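Lactaldehyde dehydrogenase (Escherichia coli, PDB 2IMP) catalyses the irreversible NAD-dependent oxidation of L-lactaldehyde to L-lactate, and is also highly active on glycolaldehyde and L-glyceraldehyde. Local coordinates at residues A[64-67]-A[68-71]; A[258-261]-A[262-266]; A[291-294]-A[295-299]; A[395-398]-A[399-403]. All blocks are in the same frame, centred on the assembly; numbering follows the deposited sequence.

Contact 1. Residues A[64-67]-A[68-71]; sequences PAIE and RASW. With SO4 (sulfate ion), chain C.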
loop_
_atom_site.group_PDB
_atom_site.type_symbol
_atom_site.label_atom_id
_atom_site.label_comp_id
_atom_site.label_asym_id
_atom_site.label_seq_id
_atom_site.Cartn_x
_atom_site.Cartn_y
_atom_site.Cartn_z
ATOM N N PRO A 64 18.139 -8.175 13.155
ATOM C CA PRO A 64 17.622 -7.670 11.879
ATOM C C PRO A 64 16.588 -8.708 11.386
ATOM O O PRO A 64 16.771 -9.904 11.615
ATOM C CB PRO A 64 18.865 -7.632 10.995
ATOM C CG PRO A 64 19.964 -7.335 11.987
ATOM C CD PRO A 64 19.611 -8.239 13.150
ATOM N N ALA A 65 15.519 -8.252 10.734
ATOM C CA ALA A 65 14.489 -9.162 10.252
ATOM C C ALA A 65 15.009 -10.320 9.371
ATOM O O ALA A 65 14.539 -11.456 9.486
ATOM C CB ALA A 65 13.407 -8.383 9.498
ATOM N N ILE A 66 15.970 -10.030 8.500
ATOM C CA ILE A 66 16.492 -11.086 7.645
ATOM C C ILE A 66 17.128 -12.234 8.459
ATOM O O ILE A 66 17.115 -13.389 8.035
ATOM C CB ILE A 66 17.519 -10.539 6.632
ATOM C CG1 ILE A 66 17.891 -11.636 5.626
ATOM C CG2 ILE A 66 18.759 -10.011 7.364
ATOM C CD1 ILE A 66 16.802 -11.970 4.628
ATOM N N GLU A 67 17.672 -11.907 9.628
ATOM C CA GLU A 67 18.251 -12.946 10.468
ATOM C C GLU A 67 17.170 -13.845 11.094
ATOM O O GLU A 67 17.386 -15.040 11.287
ATOM C CB GLU A 67 19.160 -12.341 11.543
ATOM C CG GLU A 67 20.535 -11.963 10.992
ATOM C CD GLU A 67 21.430 -11.262 12.004
ATOM O OE1 GLU A 67 21.537 -11.744 13.153
ATOM O OE2 GLU A 67 22.040 -10.232 11.638
ATOM N N ARG A 68 16.014 -13.265 11.403
ATOM C CA ARG A 68 14.929 -14.076 11.928
ATOM C C ARG A 68 14.410 -14.993 10.801
ATOM O O ARG A 68 14.076 -16.158 11.022
ATOM C CB ARG A 68 13.804 -13.189 12.484
ATOM C CG ARG A 68 14.249 -12.333 13.680
ATOM C CD ARG A 68 13.075 -11.673 14.383
ATOM N NE ARG A 68 12.353 -10.744 13.520
ATOM C CZ ARG A 68 12.495 -9.423 13.547
ATOM N NH1 ARG A 68 13.339 -8.860 14.399
ATOM N NH2 ARG A 68 11.785 -8.662 12.724
ATOM N N ALA A 69 14.385 -14.447 9.588
ATOM C CA ALA A 69 13.979 -15.220 8.429
ATOM C C ALA A 69 14.928 -16.422 8.228
ATOM O O ALA A 69 14.499 -17.538 7.922
ATOM C CB ALA A 69 13.987 -14.341 7.187
ATOM N N SER A 70 16.220 -16.163 8.402
ATOM C CA SER A 70 17.218 -17.213 8.276
ATOM C C SER A 70 16.916 -18.375 9.254
ATOM O O SER A 70 17.008 -19.546 8.896
ATOM C CB SER A 70 18.612 -16.640 8.545
ATOM O OG SER A 70 19.610 -17.614 8.314
ATOM N N TRP A 71 16.544 -18.021 10.482
ATOM C CA TRP A 71 16.180 -19.026 11.470
ATOM C C TRP A 71 14.951 -19.842 11.024
ATOM O O TRP A 71 14.917 -21.068 11.171
ATOM C CB TRP A 71 15.897 -18.371 12.829
ATOM C CG TRP A 71 17.144 -18.054 13.602
ATOM C CD1 TRP A 71 17.605 -16.819 13.963
ATOM C CD2 TRP A 71 18.103 -18.998 14.092
ATOM N NE1 TRP A 71 18.792 -16.936 14.648
ATOM C CE2 TRP A 71 19.119 -18.261 14.740
ATOM C CE3 TRP A 71 18.198 -20.395 14.044
ATOM C CZ2 TRP A 71 20.222 -18.880 15.337
ATOM C CZ3 TRP A 71 19.296 -21.008 14.637
ATOM C CH2 TRP A 71 20.293 -20.250 15.275
HETATM S S SO4 C . 19.439 -17.778 4.690
HETATM O O1 SO4 C . 18.454 -18.875 4.629
HETATM O O2 SO4 C . 18.761 -16.528 5.087
HETATM O O3 SO4 C . 20.484 -18.105 5.678
HETATM O O4 SO4 C . 20.057 -17.601 3.361
#

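Contact 2. Residues A[258-261]-A[262-266]; sequences AIVM and DDADL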
loop_
_atom_site.group_PDB
_atom_site.type_symbol
_atom_site.label_atom_id
_atom_site.label_comp_id
_atom_site.label_asym_id
_atom_site.label_seq_id
_atom_site.Cartn_x
_atom_site.Cartn_y
_atom_site.Cartn_z
ATOM N N ALA A 258 -22.222 -24.406 -0.514
ATOM C CA ALA A 258 -21.899 -24.518 -1.931
ATOM C C ALA A 258 -23.144 -24.339 -2.826
ATOM O O ALA A 258 -24.159 -24.999 -2.621
ATOM C CB ALA A 258 -21.251 -25.869 -2.211
ATOM N N ILE A 259 -23.058 -23.435 -3.794
ATOM C CA ILE A 259 -24.170 -23.175 -4.694
ATOM C C ILE A 259 -23.962 -23.683 -6.139
ATOM O O ILE A 259 -23.076 -23.214 -6.858
ATOM C CB ILE A 259 -24.485 -21.668 -4.760
ATOM C CG1 ILE A 259 -24.838 -21.154 -3.366
ATOM C CG2 ILE A 259 -25.642 -21.412 -5.718
ATOM C CD1 ILE A 259 -25.072 -19.662 -3.315
ATOM N N VAL A 260 -24.791 -24.641 -6.538
ATOM C CA VAL A 260 -24.729 -25.211 -7.879
ATOM C C VAL A 260 -25.874 -24.719 -8.792
ATOM O O VAL A 260 -27.022 -25.116 -8.618
ATOM C CB VAL A 260 -24.795 -26.755 -7.825
ATOM C CG1 VAL A 260 -24.560 -27.337 -9.217
ATOM C CG2 VAL A 260 -23.774 -27.288 -6.827
ATOM N N MET A 261 -25.553 -23.849 -9.741
ATOM C CA MET A 261 -26.558 -23.333 -10.661
ATOM C C MET A 261 -26.888 -24.313 -11.809
ATOM O O MET A 261 -26.157 -25.277 -12.033
ATOM C CB MET A 261 -26.094 -21.997 -11.245
ATOM C CG MET A 261 -25.813 -20.930 -10.199
ATOM S SD MET A 261 -27.216 -20.630 -9.101
ATOM C CE MET A 261 -28.217 -19.563 -10.140
ATOM N N ASP A 262 -27.989 -24.075 -12.513
ATOM C CA ASP A 262 -28.351 -24.957 -13.616
ATOM C C ASP A 262 -27.310 -24.948 -14.751
ATOM O O ASP A 262 -26.982 -25.991 -15.312
ATOM C CB ASP A 262 -29.727 -24.586 -14.188
ATOM C CG ASP A 262 -30.870 -24.892 -13.228
ATOM O OD1 ASP A 262 -30.783 -25.897 -12.491
ATOM O OD2 ASP A 262 -31.862 -24.134 -13.223
ATOM N N ASP A 263 -26.803 -23.759 -15.060
ATOM C CA ASP A 263 -25.805 -23.589 -16.108
ATOM C C ASP A 263 -24.382 -23.929 -15.641
ATOM O O ASP A 263 -23.399 -23.453 -16.206
ATOM C CB ASP A 263 -25.824 -22.144 -16.606
ATOM C CG ASP A 263 -25.177 -21.187 -15.623
ATOM O OD1 ASP A 263 -25.420 -21.337 -14.407
ATOM O OD2 ASP A 263 -24.431 -20.287 -16.062
ATOM N N ALA A 264 -24.290 -24.755 -14.607
ATOM C CA ALA A 264 -23.001 -25.133 -14.057
ATOM C C ALA A 264 -22.393 -26.422 -14.622
ATOM O O ALA A 264 -23.104 -27.388 -14.898
ATOM C CB ALA A 264 -23.107 -25.253 -12.546
ATOM N N ASP A 265 -21.076 -26.413 -14.792
ATOM C CA ASP A 265 -20.376 -27.591 -15.266
ATOM C C ASP A 265 -20.569 -28.750 -14.268
ATOM O O ASP A 265 -19.791 -28.901 -13.327
ATOM C CB ASP A 265 -18.883 -27.277 -15.415
ATOM C CG ASP A 265 -18.100 -28.418 -16.039
ATOM O OD1 ASP A 265 -18.136 -29.544 -15.500
ATOM O OD2 ASP A 265 -17.438 -28.181 -17.072
ATOM N N LEU A 266 -21.629 -29.530 -14.471
ATOM C CA LEU A 266 -21.945 -30.648 -13.592
ATOM C C LEU A 266 -20.738 -31.505 -13.169
ATOM O O LEU A 266 -20.566 -31.802 -11.987
ATOM C CB LEU A 266 -23.005 -31.545 -14.241
ATOM C CG LEU A 266 -23.457 -32.760 -13.423
ATOM C CD1 LEU A 266 -23.881 -32.322 -12.026
ATOM C CD2 LEU A 266 -24.612 -33.452 -14.138
#

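Contact 3. Residues A[291-294]-A[295-299]; sequences VYVQ and KGIYD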
loop_
_atom_site.group_PDB
_atom_site.type_symbol
_atom_site.label_atom_id
_atom_site.label_comp_id
_atom_site.label_asym_id
_atom_site.label_seq_id
_atom_site.Cartn_x
_atom_site.Cartn_y
_atom_site.Cartn_z
ATOM N N VAL A 291 -24.914 -28.046 0.796
ATOM C CA VAL A 291 -25.019 -27.998 -0.651
ATOM C C VAL A 291 -26.386 -27.547 -1.210
ATOM O O VAL A 291 -27.399 -28.222 -1.026
ATOM C CB VAL A 291 -24.663 -29.374 -1.259
ATOM C CG1 VAL A 291 -24.539 -29.264 -2.762
ATOM C CG2 VAL A 291 -23.367 -29.888 -0.652
ATOM N N TYR A 292 -26.390 -26.401 -1.883
ATOM C CA TYR A 292 -27.602 -25.874 -2.491
ATOM C C TYR A 292 -27.621 -26.077 -4.017
ATOM O O TYR A 292 -26.768 -25.553 -4.732
ATOM C CB TYR A 292 -27.765 -24.384 -2.167
ATOM C CG TYR A 292 -27.800 -24.088 -0.685
ATOM C CD1 TYR A 292 -26.622 -23.890 0.033
ATOM C CD2 TYR A 292 -29.008 -24.062 0.013
ATOM C CE1 TYR A 292 -26.641 -23.677 1.407
ATOM C CE2 TYR A 292 -29.040 -23.852 1.392
ATOM C CZ TYR A 292 -27.851 -23.662 2.081
ATOM O OH TYR A 292 -27.866 -23.472 3.444
ATOM N N VAL A 293 -28.593 -26.853 -4.490
ATOM C CA VAL A 293 -28.723 -27.149 -5.913
ATOM C C VAL A 293 -30.074 -26.713 -6.509
ATOM O O VAL A 293 -31.121 -27.092 -5.986
ATOM C CB VAL A 293 -28.569 -28.662 -6.153
ATOM C CG1 VAL A 293 -28.454 -28.949 -7.640
ATOM C CG2 VAL A 293 -27.362 -29.186 -5.393
ATOM N N GLN A 294 -30.066 -25.935 -7.588
ATOM C CA GLN A 294 -31.349 -25.533 -8.140
ATOM C C GLN A 294 -32.056 -26.596 -8.999
ATOM O O GLN A 294 -31.420 -27.466 -9.591
ATOM C CB GLN A 294 -31.254 -24.210 -8.912
ATOM C CG GLN A 294 -30.348 -24.170 -10.111
ATOM C CD GLN A 294 -30.520 -22.871 -10.883
ATOM O OE1 GLN A 294 -29.773 -22.579 -11.817
ATOM N NE2 GLN A 294 -31.520 -22.086 -10.495
ATOM N N LYS A 295 -33.380 -26.501 -9.019
ATOM C CA LYS A 295 -34.258 -27.414 -9.741
ATOM C C LYS A 295 -33.762 -27.883 -11.132
ATOM O O LYS A 295 -33.534 -29.070 -11.356
ATOM C CB LYS A 295 -35.634 -26.759 -9.898
ATOM C CG LYS A 295 -36.157 -26.066 -8.639
ATOM C CD LYS A 295 -36.445 -27.048 -7.513
ATOM C CE LYS A 295 -37.076 -26.341 -6.320
ATOM N NZ LYS A 295 -37.506 -27.299 -5.261
ATOM N N GLY A 296 -33.614 -26.932 -12.047
ATOM C CA GLY A 296 -33.176 -27.243 -13.396
ATOM C C GLY A 296 -32.176 -28.373 -13.550
ATOM O O GLY A 296 -32.286 -29.169 -14.481
ATOM N N ILE A 297 -31.203 -28.453 -12.647
ATOM C CA ILE A 297 -30.179 -29.487 -12.727
ATOM C C ILE A 297 -30.141 -30.450 -11.515
ATOM O O ILE A 297 -29.330 -31.372 -11.467
ATOM C CB ILE A 297 -28.777 -28.842 -12.911
ATOM C CG1 ILE A 297 -27.731 -29.917 -13.215
ATOM C CG2 ILE A 297 -28.389 -28.064 -11.653
ATOM C CD1 ILE A 297 -26.342 -29.362 -13.453
ATOM N N TYR A 298 -31.036 -30.220 -10.560
ATOM C CA TYR A 298 -31.113 -31.038 -9.355
ATOM C C TYR A 298 -30.914 -32.555 -9.579
ATOM O O TYR A 298 -29.910 -33.126 -9.150
ATOM C CB TYR A 298 -32.455 -30.813 -8.657
ATOM C CG TYR A 298 -32.540 -31.442 -7.283
ATOM C CD1 TYR A 298 -32.081 -30.764 -6.152
ATOM C CD2 TYR A 298 -33.060 -32.721 -7.114
ATOM C CE1 TYR A 298 -32.141 -31.349 -4.886
ATOM C CE2 TYR A 298 -33.123 -33.314 -5.855
ATOM C CZ TYR A 298 -32.663 -32.625 -4.748
ATOM O OH TYR A 298 -32.730 -33.217 -3.509
ATOM N N ASP A 299 -31.879 -33.186 -10.247
ATOM C CA ASP A 299 -31.816 -34.618 -10.517
ATOM C C ASP A 299 -30.466 -35.119 -11.056
ATOM O O ASP A 299 -29.904 -36.080 -10.538
ATOM C CB ASP A 299 -32.934 -35.014 -11.478
ATOM C CG ASP A 299 -34.299 -34.930 -10.836
ATOM O OD1 ASP A 299 -34.492 -35.548 -9.763
ATOM O OD2 ASP A 299 -35.178 -34.250 -11.402
#

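Contact 4. Residues A[395-398]-A[399-403]; sequences DTLE and DAISM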
loop_
_atom_site.group_PDB
_atom_site.type_symbol
_atom_site.label_atom_id
_atom_site.label_comp_id
_atom_site.label_asym_id
_atom_site.label_seq_id
_atom_site.Cartn_x
_atom_site.Cartn_y
_atom_site.Cartn_z
ATOM N N ASP A 395 -34.910 -22.324 -6.270
ATOM C CA ASP A 395 -35.369 -21.828 -7.557
ATOM C C ASP A 395 -34.510 -20.694 -8.159
ATOM O O ASP A 395 -34.062 -20.788 -9.303
ATOM C CB ASP A 395 -36.825 -21.360 -7.445
ATOM C CG ASP A 395 -37.781 -22.498 -7.105
ATOM O OD1 ASP A 395 -37.921 -23.429 -7.928
ATOM O OD2 ASP A 395 -38.391 -22.464 -6.014
ATOM N N THR A 396 -34.280 -19.638 -7.386
ATOM C CA THR A 396 -33.491 -18.523 -7.887
ATOM C C THR A 396 -32.172 -18.236 -7.129
ATOM O O THR A 396 -32.002 -18.628 -5.972
ATOM C CB THR A 396 -34.320 -17.224 -7.905
ATOM O OG1 THR A 396 -34.655 -16.852 -6.564
ATOM C CG2 THR A 396 -35.598 -17.425 -8.704
ATOM N N LEU A 397 -31.251 -17.563 -7.812
ATOM C CA LEU A 397 -29.976 -17.210 -7.214
ATOM C C LEU A 397 -30.156 -16.516 -5.856
ATOM O O LEU A 397 -29.441 -16.803 -4.896
ATOM C CB LEU A 397 -29.192 -16.290 -8.151
ATOM C CG LEU A 397 -27.834 -15.804 -7.636
ATOM C CD1 LEU A 397 -26.899 -16.990 -7.476
ATOM C CD2 LEU A 397 -27.245 -14.790 -8.606
ATOM N N GLU A 398 -31.128 -15.609 -5.803
ATOM C CA GLU A 398 -31.418 -14.883 -4.581
ATOM C C GLU A 398 -31.775 -15.807 -3.408
ATOM O O GLU A 398 -31.412 -15.530 -2.267
ATOM C CB GLU A 398 -32.543 -13.872 -4.822
ATOM C CG GLU A 398 -32.127 -12.672 -5.678
ATOM C CD GLU A 398 -31.881 -13.022 -7.140
ATOM O OE1 GLU A 398 -31.315 -12.170 -7.863
ATOM O OE2 GLU A 398 -32.257 -14.136 -7.573
ATOM N N ASP A 399 -32.480 -16.897 -3.706
ATOM C CA ASP A 399 -32.844 -17.877 -2.686
ATOM C C ASP A 399 -31.588 -18.562 -2.112
ATOM O O ASP A 399 -31.418 -18.691 -0.898
ATOM C CB ASP A 399 -33.753 -18.967 -3.277
ATOM C CG ASP A 399 -35.102 -18.438 -3.732
ATOM O OD1 ASP A 399 -35.145 -17.323 -4.290
ATOM O OD2 ASP A 399 -36.121 -19.148 -3.552
ATOM N N ALA A 400 -30.725 -18.999 -3.025
ATOM C CA ALA A 400 -29.481 -19.653 -2.657
ATOM C C ALA A 400 -28.545 -18.730 -1.849
ATOM O O ALA A 400 -28.024 -19.117 -0.805
ATOM C CB ALA A 400 -28.774 -20.149 -3.908
ATOM N N ILE A 401 -28.348 -17.514 -2.348
ATOM C CA ILE A 401 -27.505 -16.548 -1.657
ATOM C C ILE A 401 -28.052 -16.233 -0.257
ATOM O O ILE A 401 -27.306 -16.168 0.721
ATOM C CB ILE A 401 -27.401 -15.228 -2.454
ATOM C CG1 ILE A 401 -26.638 -15.468 -3.757
ATOM C CG2 ILE A 401 -26.700 -14.163 -1.620
ATOM C CD1 ILE A 401 -26.489 -14.231 -4.608
ATOM N N SER A 402 -29.367 -16.057 -0.191
ATOM C CA SER A 402 -30.046 -15.767 1.059
ATOM C C SER A 402 -29.920 -16.904 2.088
ATOM O O SER A 402 -29.722 -16.651 3.276
ATOM C CB SER A 402 -31.521 -15.479 0.791
ATOM O OG SER A 402 -32.205 -15.239 2.003
ATOM N N MET A 403 -30.036 -18.147 1.621
ATOM C CA MET A 403 -29.904 -19.298 2.506
ATOM C C MET A 403 -28.448 -19.537 2.950
ATOM O O MET A 403 -28.190 -19.925 4.090
ATOM C CB MET A 403 -30.461 -20.559 1.835
ATOM C CG MET A 403 -31.977 -20.535 1.665
ATOM S SD MET A 403 -32.673 -22.098 1.084
ATOM C CE MET A 403 -32.564 -21.863 -0.668
#

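Contact 1. Residues A[64-67]-A[68-71]
Arg68 folds back over the first turn of its own helix and lays one face of its guanidinium group against Ala65. Ala65 CA stands 3.7 Å above the guanidinium plane, displaced toward the rim, and Arg68 NH2 lies 3.6 Å from Ala65 CB. A bend at chi3 (-62°) brings the group round toward the N-terminal end of the helix, where backbone carbonyls can reach it. NE is hydrogen-bonded to Leu168 O and NH1 weakly to Trp60 O, two oxygens that would be expected to ease the burial of the positive charge. If a leucine stood in place of Arg68, Leu168 O and Trp60 O would probably lose these donors, and Ala65 the flat group that lies over it.

Trp71 brings its indole up to the same turn: CD1 comes to 3.2 Å from Glu67 O, the oxygen that also accepts Trp71 N at 3.2 Å. Ser70 OG, anti to the backbone N (chi1 -175°), donates to sulfate O3 at 2.8 Å; the ion probably comes from the crystallisation liquor. Behind these side chains run the regular helical bonds, Ala69 N to Ala65 O at 3.0 Å and Ser70 N to Ile66 O at 2.9 Å, while Pro64, at the N-cap position, accepts Glu67 N on its O.

Around the start of helix 65-81, Trp71 meets Trp60 of helix 43-62, Arg68 holds the end of helix 155-168, and Asp130 of a second subunit packs on Pro64 and Ile66.

Contact 2. Residues A[258-261]-A[262-266]
Met261 O is the atom on which this turn closes: it accepts the N-H of Ala264, with 3.2 Å between Ala264 N and Met261 O. The bond is bent, with an angle of 138° at the hydrogen, and the donor sits well above the carbonyl plane, 65° out of it. Ala264 CB crowds the same oxygen, coming to 3.1 Å from Met261 O, and the same methyl also meets Val260 CG1 at 4.2 Å.

This is a type I beta turn running from Met261 to Ala264, placed where strand 257-260 ends. The chain goes on into helix 266-274 and returns as strand 290-294, which lies beside strand 257-260 and parallel to it, so the turn begins the connection of a beta-alpha-beta crossover in the alpha/beta sheet.

The two central residues of the turn are aspartates, Asp262 and Asp263. The second of them, Asp263, has its CG between the backbone N and the carbonyl carbon (chi1 75°), which swings the carboxylate back beside the residue that opens the turn, OD1 lying 3.3 Å from Met261 CB. Both carboxylate oxygens are held from beyond the turn, OD1 by Thr417 OG1 and OD2 by Gln418 N, so its rotation is fixed. The side chain of Met261, bent at chi2 and chi3, leads away from the turn and touches Phe394. Past the turn, Asp265 is the centre of an inverse gamma turn, and as N-cap of the next helix it receives Leu268 N on OD1.

Contact 3. Residues A[291-294]-A[295-299]
Gln294 O accepts the N-H of Ile297, with 3.2 Å between the O and N atoms, and more weakly that of Tyr298, whose N is 2.9 Å away, as the chain bends out of its strand. The unit is a strand-turn-helix junction of the alpha/beta fold, carrying strand 290-294 into helix 298-310. Tyr298 N also donates to Lys295 O, so two successive carbonyls, the first weakly, share the Tyr298 amide.

Val293 packs into the bend. With CG1 anti to the backbone N (chi1 -170°), that methyl is directed at the new helix, 3.8 Å from Tyr298 CA and 4.1 Å from Ile297 CG2. Ile297 CG2 in turn rests 3.7 Å from Gln294 O, so the branch covers part of the oxygen that closes the bend. Gln294 itself touches Met261 and Phe394, its OE1 modelled doubtfully close to Asp262 N, and Lys295 touches Ala393 of the neighbouring strand 388-394.

The Tyr298 ring comes alongside Val293 rather than over it: its CD1 is 4.1 Å from Val293 CB, and Val293 O meets the ring at its edge, close to the ring plane, 3.8 Å from CD1.

Contact 4. Residues A[395-398]-A[399-403]
Leu397 lays its branched end against Ile401 one helical turn further on, the two side chains passing each other at a slant. Leu397 CG is 3.7 Å from Ile401 CD1, and Leu397 CD1 is 4.0 Å from the same methyl. Leu397 reaches this position because its CG stands anti to the backbone N (chi1 179°); although its CB starts away from the following turn, the end of the side chain returns to it. Ile401 CG1 also sits 3.3 Å from Leu397 O, next to a nearly straight bond in which Ile401 N donates to that oxygen at 2.9 Å with an angle of 175° at the hydrogen. Leu397 further packs on Val422 of helix 420-429 and on Met261. Were Leu397 cut back to an alanine, Ile401 CD1 would probably lack the surface it rests on, and a gap toward helix 420-429 is likely to open.

The polar flank gathers round Thr396 O. Ala400 N donates to it at 3.2 Å, Asp399 N more weakly, and Asp399 CB lies 3.2 Å from the same oxygen. The modelled approach of the Thr396 hydroxyl to the Asp399 carboxylate is too short to be trusted. Asp395, Glu398 and Asp399 bring three carboxylates to this helix end; the helix dipole probably offsets part of their mutual repulsion, and Glu398 OE1 has a salt bridge to Lys425 NZ.

The arrangement is that of a helix N terminus, with Thr396 at the N-cap, acidic residues about the first turn of helix 397-405, and a leucine-isoleucine pair spaced i to i+4.

In the fold
From the N terminus the four contacts follow in series; none nests in or crosses another. Contact 1 winds the start of helix 65-81, remote from the rest, its centre about 47 to 52 Å from theirs. Contact 2 closes the turn leaving strand 257-260, and contact 3 the turn leaving the adjacent strand 290-294. Their centres are about 8 Å apart, and Ala258 and Tyr292 join them by backbone hydrogen bonding within the sheet. Contact 4 starts helix 397-405 just after strand 388-394 of that sheet. It meets contact 2 where Ala400 packs on Ile259, and contact 3 where Tyr292 touches Met403, so contacts 2, 3 and 4 form one cluster.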